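Local coordinates for protein tropomodulin (Caenorhabditis elegans, PDB 1PGV) that probably caps the pointed ends of actin filaments, blocking both elongation and depolymerization there, this chain being its C-terminal domain, at residues S76-A81 / N104-F109. Residues are numbered along the deposited sequence; the frame is centred on the assembly and turned at random. Where two conformers were deposited one is given.
Sequences SLANTA and NVESNF
Phe109 turns the edge of its ring to Ala81: CE2 lies 3.8 Å from Ala81 CA and 3.9 Å from Ala81 CB, and the Ala81 carbonyl carbon sits in the ring plane, so a small apolar side chain suits this edge. A second flat group, the amide of Asn108, lies between the two loops and uses both ends of its plane. Its ND2 donates to Leu77 O at 3.0 Å, with that oxygen close to the amide plane, and more weakly to Val105 O in its own loop. On the other side OD1 accepts Thr80 N at 2.8 Å along a lone pair, and it also takes the backbone N of Ile82. With CG anti to the carbonyl carbon (chi1 -74°), the amide is brought across to the neighbouring loop. Thr80 OG1 donates to Leu77 O from the face opposite Asn108 ND2, so two donors grip this carbonyl; a threonine hydroxyl is short enough to fold back onto its own loop. Backbone bonds join the loops as well: Leu77 N to Asn104 O at 2.7 Å and Asn79 N to Glu106 O. Asn104 closes an Asx turn through OD1 to Glu106 N, while Ala78 CB packs on Glu106 CG at 3.7 Å. Leu77 CD1 and Val105 CG1 lie side by side, 4.2 Å apart, as befits buried aliphatic residues. A water links Asn79 OD1 with Ser107 O; Asn50 OD1 holds Asn79 ND2. A leucine in place of Asn108 would probably leave Leu77 O without one of its two donors and Thr80 N without its acceptor. Asn108 sits at the asparagine position of the leucine-rich-repeat consensus, Thr80 at its equivalent one strand earlier; its amide, donor and acceptor at once, satisfies backbone groups of buried Leu77 and Thr80 beyond the short strands.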
loop_
_atom_site.group_PDB
_atom_site.type_symbol
_atom_site.label_atom_id
_atom_site.label_comp_id
_atom_site.label_asym_id
_atom_site.label_seq_id
_atom_site.Cartn_x
_atom_site.Cartn_y
_atom_site.Cartn_z
ATOM N N SER A 76 -8.350 -1.078 0.770
ATOM C CA SER A 76 -8.089 -2.435 0.311
ATOM C C SER A 76 -8.743 -2.715 -1.036
ATOM O O SER A 76 -9.941 -2.485 -1.220
ATOM C CB SER A 76 -8.592 -3.441 1.349
ATOM O OG SER A 76 -8.116 -4.746 1.070
ATOM N N LEU A 77 -7.937 -3.207 -1.974
ATOM C CA LEU A 77 -8.404 -3.533 -3.318
ATOM C C LEU A 77 -7.893 -4.916 -3.691
ATOM O O LEU A 77 -7.503 -5.155 -4.837
ATOM C CB LEU A 77 -7.870 -2.530 -4.345
ATOM C CG LEU A 77 -7.878 -1.033 -4.052
ATOM C CD1 LEU A 77 -6.764 -0.699 -3.066
ATOM C CD2 LEU A 77 -7.668 -0.266 -5.357
ATOM N N ALA A 78 -7.881 -5.821 -2.721
ATOM C CA ALA A 78 -7.407 -7.175 -2.959
ATOM C C ALA A 78 -8.342 -7.926 -3.897
ATOM O O ALA A 78 -9.559 -7.769 -3.838
ATOM C CB ALA A 78 -7.286 -7.932 -1.639
ATOM N N ASN A 79 -7.756 -8.737 -4.768
ATOM C CA ASN A 79 -8.529 -9.535 -5.705
ATOM C C ASN A 79 -9.610 -8.744 -6.441
ATOM O O ASN A 79 -10.791 -9.085 -6.384
ATOM C CB ASN A 79 -9.156 -10.715 -4.961
ATOM C CG ASN A 79 -9.765 -11.737 -5.894
ATOM O OD1 ASN A 79 -9.138 -12.153 -6.872
ATOM N ND2 ASN A 79 -10.987 -12.163 -5.588
ATOM N N THR A 80 -9.199 -7.678 -7.122
ATOM C CA THR A 80 -10.121 -6.855 -7.897
ATOM C C THR A 80 -9.700 -6.901 -9.364
ATOM O O THR A 80 -10.183 -6.122 -10.183
ATOM C CB THR A 80 -10.113 -5.388 -7.432
ATOM O OG1 THR A 80 -8.766 -4.904 -7.399
ATOM C CG2 THR A 80 -10.734 -5.264 -6.044
ATOM N N ALA A 81 -8.785 -7.815 -9.672
ATOM C CA ALA A 81 -8.281 -7.998 -11.029
ATOM C C ALA A 81 -7.725 -6.717 -11.643
ATOM O O ALA A 81 -7.872 -6.487 -12.841
ATOM C CB ALA A 81 -9.387 -8.569 -11.923
ATOM N N ASN A 104 -3.841 -2.538 0.818
ATOM C CA ASN A 104 -3.857 -3.931 0.391
ATOM C C ASN A 104 -4.180 -4.060 -1.097
ATOM O O ASN A 104 -5.283 -3.729 -1.529
ATOM C CB ASN A 104 -4.894 -4.705 1.209
ATOM C CG ASN A 104 -4.926 -6.179 0.872
ATOM O OD1 ASN A 104 -4.188 -6.653 -0.001
ATOM N ND2 ASN A 104 -5.779 -6.923 1.571
ATOM N N VAL A 105 -3.210 -4.534 -1.874
ATOM C CA VAL A 105 -3.396 -4.722 -3.313
ATOM C C VAL A 105 -2.985 -6.134 -3.722
ATOM O O VAL A 105 -2.555 -6.366 -4.858
ATOM C CB VAL A 105 -2.554 -3.712 -4.135
ATOM C CG1 VAL A 105 -2.998 -2.297 -3.841
ATOM C CG2 VAL A 105 -1.076 -3.886 -3.820
ATOM N N GLU A 106 -3.125 -7.082 -2.801
ATOM C CA GLU A 106 -2.738 -8.460 -3.081
ATOM C C GLU A 106 -3.660 -9.168 -4.077
ATOM O O GLU A 106 -4.770 -8.714 -4.352
ATOM C CB GLU A 106 -2.690 -9.265 -1.777
ATOM C CG GLU A 106 -4.057 -9.676 -1.249
ATOM C CD GLU A 106 -3.992 -10.312 0.134
ATOM O OE1 GLU A 106 -3.072 -11.118 0.382
ATOM O OE2 GLU A 106 -4.874 -10.014 0.967
ATOM N N SER A 107 -3.168 -10.280 -4.614
ATOM C CA SER A 107 -3.904 -11.119 -5.557
ATOM C C SER A 107 -4.447 -10.427 -6.800
ATOM O O SER A 107 -5.585 -10.673 -7.212
ATOM C CB SER A 107 -5.044 -11.828 -4.822
ATOM O OG SER A 107 -4.524 -12.698 -3.833
ATOM N N ASN A 108 -3.634 -9.565 -7.402
ATOM C CA ASN A 108 -4.042 -8.869 -8.615
ATOM C C ASN A 108 -3.051 -9.167 -9.737
ATOM O O ASN A 108 -2.425 -10.229 -9.739
ATOM C CB ASN A 108 -4.146 -7.361 -8.363
ATOM C CG ASN A 108 -5.380 -6.999 -7.549
ATOM O OD1 ASN A 108 -6.503 -7.328 -7.935
ATOM N ND2 ASN A 108 -5.178 -6.326 -6.419
ATOM N N PHE A 109 -2.918 -8.239 -10.680
ATOM C CA PHE A 109 -2.011 -8.410 -11.815
ATOM C C PHE A 109 -0.948 -7.315 -11.863
ATOM O O PHE A 109 -0.520 -6.894 -12.943
ATOM C CB PHE A 109 -2.817 -8.407 -13.119
ATOM C CG PHE A 109 -3.813 -9.525 -13.212
ATOM C CD1 PHE A 109 -3.409 -10.804 -13.585
ATOM C CD2 PHE A 109 -5.149 -9.311 -12.889
ATOM C CE1 PHE A 109 -4.322 -11.859 -13.632
ATOM C CE2 PHE A 109 -6.071 -10.356 -12.933
ATOM C CZ PHE A 109 -5.658 -11.632 -13.304
HETATM O O HOH W 1 -7.624 -10.468 -9.054
#